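Uncharacterized protein (Nitrosospira multiformis, PDB 3LMF) is of unknown function but, as a four-helix-bundle member of the Csp family, probably binds and stores copper(I) through cysteines in its core. Local coordinates at residues A[17-28]-A[96-107]. Residues are numbered along the deposited sequence; the frame is centred on the assembly and turned at random.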
ATOM      1  N   ALA A  17      -6.190  -6.256  15.547  1.00 21.52           N
ATOM      2  CA  ALA A  17      -7.108  -7.141  14.843  1.00 24.60           C
ATOM      3  C   ALA A  17      -6.972  -6.949  13.330  1.00 23.31           C
ATOM      4  O   ALA A  17      -6.876  -7.921  12.582  1.00 26.69           O
ATOM      5  CB  ALA A  17      -8.540  -6.868  15.287  1.00 25.72           C
ATOM      6  N   CYS A  18      -6.974  -5.697  12.882  1.00 24.64           N
ATOM      7  CA  CYS A  18      -6.822  -5.413  11.462  1.00 21.07           C
ATOM      8  C   CYS A  18      -5.451  -5.890  10.980  1.00 23.89           C
ATOM      9  O   CYS A  18      -5.337  -6.484   9.908  1.00 26.07           O
ATOM     10  CB  CYS A  18      -6.961  -3.913  11.183  1.00 19.87           C
ATOM     11  SG  CYS A  18      -8.660  -3.310  11.185  1.00 27.35           S
ATOM     12  N   ASN A  19      -4.414  -5.629  11.773  1.00 20.51           N
ATOM     13  CA  ASN A  19      -3.052  -6.036  11.413  1.00 20.78           C
ATOM     14  C   ASN A  19      -2.970  -7.559  11.304  1.00 19.02           C
ATOM     15  O   ASN A  19      -2.389  -8.088  10.359  1.00 26.21           O
ATOM     16  CB  ASN A  19      -2.040  -5.507  12.452  1.00 18.47           C
ATOM     17  CG  ASN A  19      -0.579  -5.797  12.080  1.00 24.31           C
ATOM     18  OD1 ASN A  19      -0.151  -5.581  10.952  1.00 31.55           O
ATOM     19  ND2 ASN A  19       0.188  -6.275  13.048  1.00 38.99           N
ATOM     20  N   HIS A  20      -3.569  -8.262  12.259  1.00 21.57           N
ATOM     21  CA  HIS A  20      -3.547  -9.724  12.243  1.00 23.11           C
ATOM     22  C   HIS A  20      -4.317 -10.285  11.047  1.00 18.06           C
ATOM     23  O   HIS A  20      -3.837 -11.177  10.352  1.00 25.23           O
ATOM     24  CB  HIS A  20      -4.142 -10.277  13.548  1.00 26.19           C
ATOM     25  CG  HIS A  20      -4.119 -11.773  13.639  1.00 33.89           C
ATOM     26  ND1 HIS A  20      -2.955 -12.493  13.799  1.00 40.59           N
ATOM     27  CD2 HIS A  20      -5.119 -12.685  13.570  1.00 37.42           C
ATOM     28  CE1 HIS A  20      -3.237 -13.783  13.822  1.00 35.66           C
ATOM     29  NE2 HIS A  20      -4.542 -13.927  13.684  1.00 33.93           N
ATOM     30  N   CYS A  21      -5.507  -9.751  10.806  1.00 19.06           N
ATOM     31  CA  CYS A  21      -6.342 -10.210   9.699  1.00 19.63           C
ATOM     32  C   CYS A  21      -5.715  -9.882   8.352  1.00 18.27           C
ATOM     33  O   CYS A  21      -5.833 -10.649   7.389  1.00 18.00           O
ATOM     34  CB  CYS A  21      -7.741  -9.580   9.792  1.00  7.85           C
ATOM     35  SG  CYS A  21      -8.908 -10.122   8.512  1.00 23.32           S
ATOM     36  N   TYR A  22      -5.059  -8.735   8.267  1.00 20.27           N
ATOM     37  CA  TYR A  22      -4.417  -8.369   7.011  1.00 18.44           C
ATOM     38  C   TYR A  22      -3.287  -9.364   6.723  1.00 15.51           C
ATOM     39  O   TYR A  22      -3.197  -9.901   5.623  1.00 21.80           O
ATOM     40  CB  TYR A  22      -3.922  -6.915   7.085  1.00 19.61           C
ATOM     41  CG  TYR A  22      -2.523  -6.655   6.589  1.00 23.49           C
ATOM     42  CD1 TYR A  22      -2.161  -6.912   5.268  1.00 25.11           C
ATOM     43  CD2 TYR A  22      -1.579  -6.092   7.432  1.00 29.12           C
ATOM     44  CE1 TYR A  22      -0.887  -6.604   4.803  1.00 28.38           C
ATOM     45  CE2 TYR A  22      -0.312  -5.780   6.984  1.00 30.32           C
ATOM     46  CZ  TYR A  22       0.031  -6.034   5.672  1.00 33.37           C
ATOM     47  OH  TYR A  22       1.286  -5.686   5.234  1.00 37.68           O
ATOM     48  N   ARG A  23      -2.451  -9.638   7.715  1.00 15.42           N
ATOM     49  CA  ARG A  23      -1.360 -10.581   7.522  1.00 20.03           C
ATOM     50  C   ARG A  23      -1.859 -11.974   7.136  1.00 20.19           C
ATOM     51  O   ARG A  23      -1.329 -12.602   6.219  1.00 20.63           O
ATOM     52  CB  ARG A  23      -0.501 -10.655   8.785  1.00 15.95           C
ATOM     53  CG  ARG A  23       0.340  -9.407   8.978  1.00 18.12           C
ATOM     54  CD  ARG A  23       1.069  -9.409  10.293  1.00 24.43           C
ATOM     55  NE  ARG A  23       1.822 -10.635  10.497  1.00 31.92           N
ATOM     56  CZ  ARG A  23       2.735 -10.800  11.446  1.00 34.91           C
ATOM     57  NH1 ARG A  23       3.366 -11.962  11.562  1.00 31.39           N
ATOM     58  NH2 ARG A  23       3.027  -9.802  12.268  1.00 32.05           N
ATOM     59  N   THR A  24      -2.886 -12.440   7.837  1.00 22.17           N
ATOM     60  CA  THR A  24      -3.478 -13.748   7.592  1.00 14.92           C
ATOM     61  C   THR A  24      -4.097 -13.856   6.196  1.00 20.75           C
ATOM     62  O   THR A  24      -3.867 -14.829   5.489  1.00 28.26           O
ATOM     63  CB  THR A  24      -4.561 -14.062   8.657  1.00 21.92           C
ATOM     64  OG1 THR A  24      -3.964 -14.038   9.959  1.00 24.18           O
ATOM     65  CG2 THR A  24      -5.188 -15.437   8.423  1.00 21.94           C
ATOM     66  N   CYS A  25      -4.881 -12.869   5.785  1.00 20.90           N
ATOM     67  CA  CYS A  25      -5.484 -12.958   4.468  1.00 22.72           C
ATOM     68  C   CYS A  25      -4.449 -12.969   3.345  1.00 23.00           C
ATOM     69  O   CYS A  25      -4.542 -13.791   2.432  1.00 21.63           O
ATOM     70  CB  CYS A  25      -6.508 -11.835   4.278  1.00 21.54           C
ATOM     71  SG  CYS A  25      -7.995 -12.082   5.340  1.00 29.94           S
ATOM     72  N   LEU A  26      -3.457 -12.084   3.420  1.00 20.79           N
ATOM     73  CA  LEU A  26      -2.416 -12.025   2.389  1.00 23.43           C
ATOM     74  C   LEU A  26      -1.621 -13.333   2.344  1.00 20.18           C
ATOM     75  O   LEU A  26      -1.411 -13.909   1.274  1.00 21.63           O
ATOM     76  CB  LEU A  26      -1.442 -10.869   2.664  1.00 18.49           C
ATOM     77  CG  LEU A  26      -0.898 -10.066   1.476  1.00 28.92           C
ATOM     78  CD1 LEU A  26       0.418  -9.388   1.888  1.00 23.83           C
ATOM     79  CD2 LEU A  26      -0.665 -10.964   0.272  1.00 17.98           C
ATOM     80  N   ARG A  27      -1.181 -13.791   3.511  1.00 19.52           N
ATOM     81  CA  ARG A  27      -0.393 -15.012   3.608  1.00 25.80           C
ATOM     82  C   ARG A  27      -1.102 -16.238   3.052  1.00 25.66           C
ATOM     83  O   ARG A  27      -0.569 -16.950   2.197  1.00 25.71           O
ATOM     84  CB  ARG A  27       0.004 -15.271   5.066  1.00 31.65           C
ATOM     85  CG  ARG A  27       0.724 -16.600   5.289  1.00 44.25           C
ATOM     86  CD  ARG A  27       1.290 -16.693   6.702  1.00 40.43           C
ATOM     87  NE  ARG A  27       0.258 -16.621   7.739  1.00 38.48           N
ATOM     88  CZ  ARG A  27      -0.596 -17.601   8.023  1.00 46.62           C
ATOM     89  NH1 ARG A  27      -0.552 -18.743   7.347  1.00 36.90           N
ATOM     90  NH2 ARG A  27      -1.491 -17.443   8.990  1.00 43.74           N
HETATM   91  N   MSE A  28      -2.313 -16.480   3.526  1.00 22.07           N
HETATM   92  CA  MSE A  28      -3.060 -17.645   3.079  1.00 35.30           C
HETATM   93  C   MSE A  28      -3.422 -17.613   1.602  1.00 29.17           C
HETATM   94  O   MSE A  28      -3.349 -18.638   0.917  1.00 31.84           O
HETATM   95  CB  MSE A  28      -4.301 -17.808   3.945  1.00 30.70           C
HETATM   96  CG  MSE A  28      -3.936 -17.852   5.409  1.00 44.68           C
HETATM   97 SE   MSE A  28      -5.063 -19.001   6.424  1.00 62.71          SE
HETATM   98  CE  MSE A  28      -4.121 -20.662   6.083  1.00 62.24           C
ATOM     99  N   GLU A  96      -8.301 -20.728  10.220  1.00 35.37           N
ATOM    100  CA  GLU A  96      -7.637 -19.566  10.790  1.00 38.82           C
ATOM    101  C   GLU A  96      -8.131 -18.254  10.172  1.00 37.71           C
ATOM    102  O   GLU A  96      -8.209 -17.230  10.852  1.00 34.87           O
ATOM    103  CB  GLU A  96      -6.125 -19.691  10.603  1.00 47.61           C
ATOM    104  CG  GLU A  96      -5.325 -18.610  11.309  1.00 59.51           C
ATOM    105  CD  GLU A  96      -3.829 -18.786  11.137  1.00 67.10           C
ATOM    106  OE1 GLU A  96      -3.071 -17.948  11.675  1.00 58.09           O
ATOM    107  OE2 GLU A  96      -3.416 -19.759  10.463  1.00 63.15           O
ATOM    108  N   CYS A  97      -8.469 -18.291   8.888  1.00 31.77           N
ATOM    109  CA  CYS A  97      -8.936 -17.101   8.194  1.00 33.06           C
ATOM    110  C   CYS A  97     -10.353 -16.709   8.611  1.00 33.70           C
ATOM    111  O   CYS A  97     -10.652 -15.526   8.783  1.00 32.44           O
ATOM    112  CB  CYS A  97      -8.871 -17.316   6.683  1.00 35.73           C
ATOM    113  SG  CYS A  97      -8.944 -15.792   5.726  1.00 37.76           S
ATOM    114  N   VAL A  98     -11.225 -17.702   8.769  1.00 31.53           N
ATOM    115  CA  VAL A  98     -12.597 -17.445   9.189  1.00 28.63           C
ATOM    116  C   VAL A  98     -12.569 -16.722  10.535  1.00 27.84           C
ATOM    117  O   VAL A  98     -13.221 -15.695  10.715  1.00 32.84           O
ATOM    118  CB  VAL A  98     -13.404 -18.760   9.360  1.00 32.73           C
ATOM    119  CG1 VAL A  98     -14.810 -18.444   9.844  1.00 26.17           C
ATOM    120  CG2 VAL A  98     -13.460 -19.525   8.044  1.00 26.58           C
ATOM    121  N   GLN A  99     -11.791 -17.264  11.467  1.00 26.66           N
ATOM    122  CA  GLN A  99     -11.653 -16.715  12.812  1.00 30.80           C
ATOM    123  C   GLN A  99     -11.195 -15.257  12.848  1.00 33.88           C
ATOM    124  O   GLN A  99     -11.824 -14.411  13.490  1.00 33.19           O
ATOM    125  CB  GLN A  99     -10.660 -17.563  13.608  1.00 39.65           C
ATOM    126  CG  GLN A  99     -10.303 -17.005  14.977  1.00 54.53           C
ATOM    127  CD  GLN A  99     -11.100 -17.638  16.105  1.00 65.94           C
ATOM    128  OE1 GLN A  99     -12.330 -17.549  16.143  1.00 71.23           O
ATOM    129  NE2 GLN A  99     -10.397 -18.291  17.032  1.00 70.78           N
ATOM    130  N   THR A 100     -10.093 -14.972  12.161  1.00 31.51           N
ATOM    131  CA  THR A 100      -9.543 -13.625  12.151  1.00 27.21           C
ATOM    132  C   THR A 100     -10.453 -12.624  11.437  1.00 23.29           C
ATOM    133  O   THR A 100     -10.555 -11.476  11.854  1.00 24.39           O
ATOM    134  CB  THR A 100      -8.131 -13.604  11.516  1.00 30.84           C
ATOM    135  OG1 THR A 100      -7.523 -12.329  11.758  1.00 39.57           O
ATOM    136  CG2 THR A 100      -8.203 -13.851  10.013  1.00 24.87           C
ATOM    137  N   CYS A 101     -11.123 -13.057  10.376  1.00 19.38           N
ATOM    138  CA  CYS A 101     -12.013 -12.159   9.663  1.00 18.83           C
ATOM    139  C   CYS A 101     -13.231 -11.785  10.505  1.00 24.58           C
ATOM    140  O   CYS A 101     -13.728 -10.665  10.400  1.00 27.83           O
ATOM    141  CB  CYS A 101     -12.450 -12.769   8.329  1.00 18.66           C
ATOM    142  SG  CYS A 101     -11.180 -12.672   7.018  1.00 28.67           S
ATOM    143  N   ARG A 102     -13.711 -12.707  11.340  1.00 26.52           N
ATOM    144  CA  ARG A 102     -14.862 -12.432  12.204  1.00 28.45           C
ATOM    145  C   ARG A 102     -14.498 -11.454  13.314  1.00 25.61           C
ATOM    146  O   ARG A 102     -15.264 -10.534  13.620  1.00 35.09           O
ATOM    147  CB  ARG A 102     -15.390 -13.723  12.840  1.00 29.90           C
ATOM    148  CG  ARG A 102     -16.116 -14.652  11.886  1.00 30.31           C
ATOM    149  CD  ARG A 102     -16.435 -15.980  12.558  1.00 37.26           C
ATOM    150  NE  ARG A 102     -17.182 -16.868  11.669  1.00 48.21           N
ATOM    151  CZ  ARG A 102     -17.481 -18.130  11.952  1.00 41.34           C
ATOM    152  NH1 ARG A 102     -18.162 -18.863  11.082  1.00 34.17           N
ATOM    153  NH2 ARG A 102     -17.091 -18.659  13.103  1.00 29.31           N
ATOM    154  N   GLN A 103     -13.334 -11.671  13.921  1.00 28.27           N
ATOM    155  CA  GLN A 103     -12.850 -10.815  15.001  1.00 31.00           C
ATOM    156  C   GLN A 103     -12.620  -9.401  14.485  1.00 28.78           C
ATOM    157  O   GLN A 103     -13.116  -8.436  15.058  1.00 33.36           O
ATOM    158  CB  GLN A 103     -11.538 -11.357  15.580  1.00 40.09           C
ATOM    159  CG  GLN A 103     -10.900 -10.424  16.620  1.00 61.17           C
ATOM    160  CD  GLN A 103      -9.485 -10.834  17.033  1.00 71.28           C
ATOM    161  OE1 GLN A 103      -8.570 -10.902  16.199  1.00 67.11           O
ATOM    162  NE2 GLN A 103      -9.299 -11.097  18.331  1.00 65.13           N
ATOM    163  N   CYS A 104     -11.871  -9.279  13.396  1.00 26.54           N
ATOM    164  CA  CYS A 104     -11.595  -7.970  12.838  1.00 21.31           C
ATOM    165  C   CYS A 104     -12.883  -7.221  12.526  1.00 15.06           C
ATOM    166  O   CYS A 104     -13.005  -6.041  12.822  1.00 13.86           O
ATOM    167  CB  CYS A 104     -10.729  -8.116  11.581  1.00 19.77           C
ATOM    168  SG  CYS A 104     -10.269  -6.557  10.792  1.00 26.77           S
ATOM    169  N   ALA A 105     -13.847  -7.916  11.930  1.00 25.51           N
ATOM    170  CA  ALA A 105     -15.135  -7.313  11.570  1.00 27.64           C
ATOM    171  C   ALA A 105     -15.859  -6.751  12.798  1.00 25.12           C
ATOM    172  O   ALA A 105     -16.497  -5.698  12.730  1.00 23.01           O
ATOM    173  CB  ALA A 105     -16.024  -8.340  10.874  1.00 25.70           C
ATOM    174  N   GLU A 106     -15.753  -7.464  13.912  1.00 26.44           N
ATOM    175  CA  GLU A 106     -16.376  -7.046  15.162  1.00 25.62           C
ATOM    176  C   GLU A 106     -15.709  -5.780  15.701  1.00 26.37           C
ATOM    177  O   GLU A 106     -16.395  -4.831  16.087  1.00 25.39           O
ATOM    178  CB  GLU A 106     -16.291  -8.176  16.199  1.00 26.03           C
ATOM    179  CG  GLU A 106     -16.738  -7.766  17.597  1.00 38.48           C
ATOM    180  CD  GLU A 106     -16.675  -8.903  18.612  1.00 50.89           C
ATOM    181  OE1 GLU A 106     -16.821  -8.609  19.820  1.00 59.42           O
ATOM    182  OE2 GLU A 106     -16.495 -10.080  18.215  1.00 44.35           O
ATOM    183  N   HIS A 107     -14.380  -5.759  15.739  1.00 23.97           N
ATOM    184  CA  HIS A 107     -13.688  -4.566  16.227  1.00 24.54           C
ATOM    185  C   HIS A 107     -13.931  -3.383  15.305  1.00 21.61           C
ATOM    186  O   HIS A 107     -14.109  -2.262  15.766  1.00 25.09           O
ATOM    187  CB  HIS A 107     -12.179  -4.796  16.347  1.00 23.87           C
ATOM    188  CG  HIS A 107     -11.796  -5.679  17.487  1.00 33.20           C
ATOM    189  ND1 HIS A 107     -11.562  -7.027  17.335  1.00 35.21           N
ATOM    190  CD2 HIS A 107     -11.644  -5.414  18.806  1.00 36.79           C
ATOM    191  CE1 HIS A 107     -11.280  -7.557  18.512  1.00 33.46           C
ATOM    192  NE2 HIS A 107     -11.324  -6.600  19.421  1.00 37.31           N
TER
HETATM  193  O   HOH W   1      -8.388  -9.938  13.668  1.00 42.50           O
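Cysteines from helix 8-36 and helix 95-112 meet in the core of a four-helix bundle, with Cys18 SG 3.6 Å from Cys104 SG. The two segments, 17-28 and 96-107, run roughly antiparallel at 148°. Further along, Cys101 SG touches two sulfurs, 3.7 Å from Cys21 SG and 3.6 Å from Cys25 SG. Cys25 SG also packs against Cys97 SG. These separations are too long for disulfides. The thiol row is consistent with the copper(I)-binding core of Csp proteins. Cys21 and Cys104 both hold SG anti to the backbone N (chi1 -177° and -179°), which turns each sulfur aside from the contact between their CB atoms and into the core. Helix 70-90 packs on Cys97, Cys101 and Cys104.

Beside the sulfurs, Thr100 fits against one turn of helix 8-36. Its OG1 lies close to Cys21 CA and to the CD2 corner of the His20 ring. Its methyl meets that of Thr24 tip to tip, with the CG2 atoms 3.8 Å apart. Thr24 OG1 turns back and donates to His20 O at 2.9 Å, from above the carbonyl plane. Thr24 N donates to the same oxygen from the opposite face. The hydroxyl also sits over one face of the His20 ring, toward its rim. Cutting Thr24 back to an alanine would probably leave the Thr100 methyl facing a gap and His20 O held by the backbone N alone.

A water is hydrogen-bonded to Ala17 O, Gln103 OE1 and Thr100 OG1. Next to it, Ala17 CB packs against His107 ND1. At the other end, Arg27 and Glu96 form a salt bridge. Glu96 OE1 approaches the guanidinium edge near its plane, 3.2 Å from Arg27 NH2, while Glu96 OE2 takes a weak bond from that nitrogen at 3.4 Å.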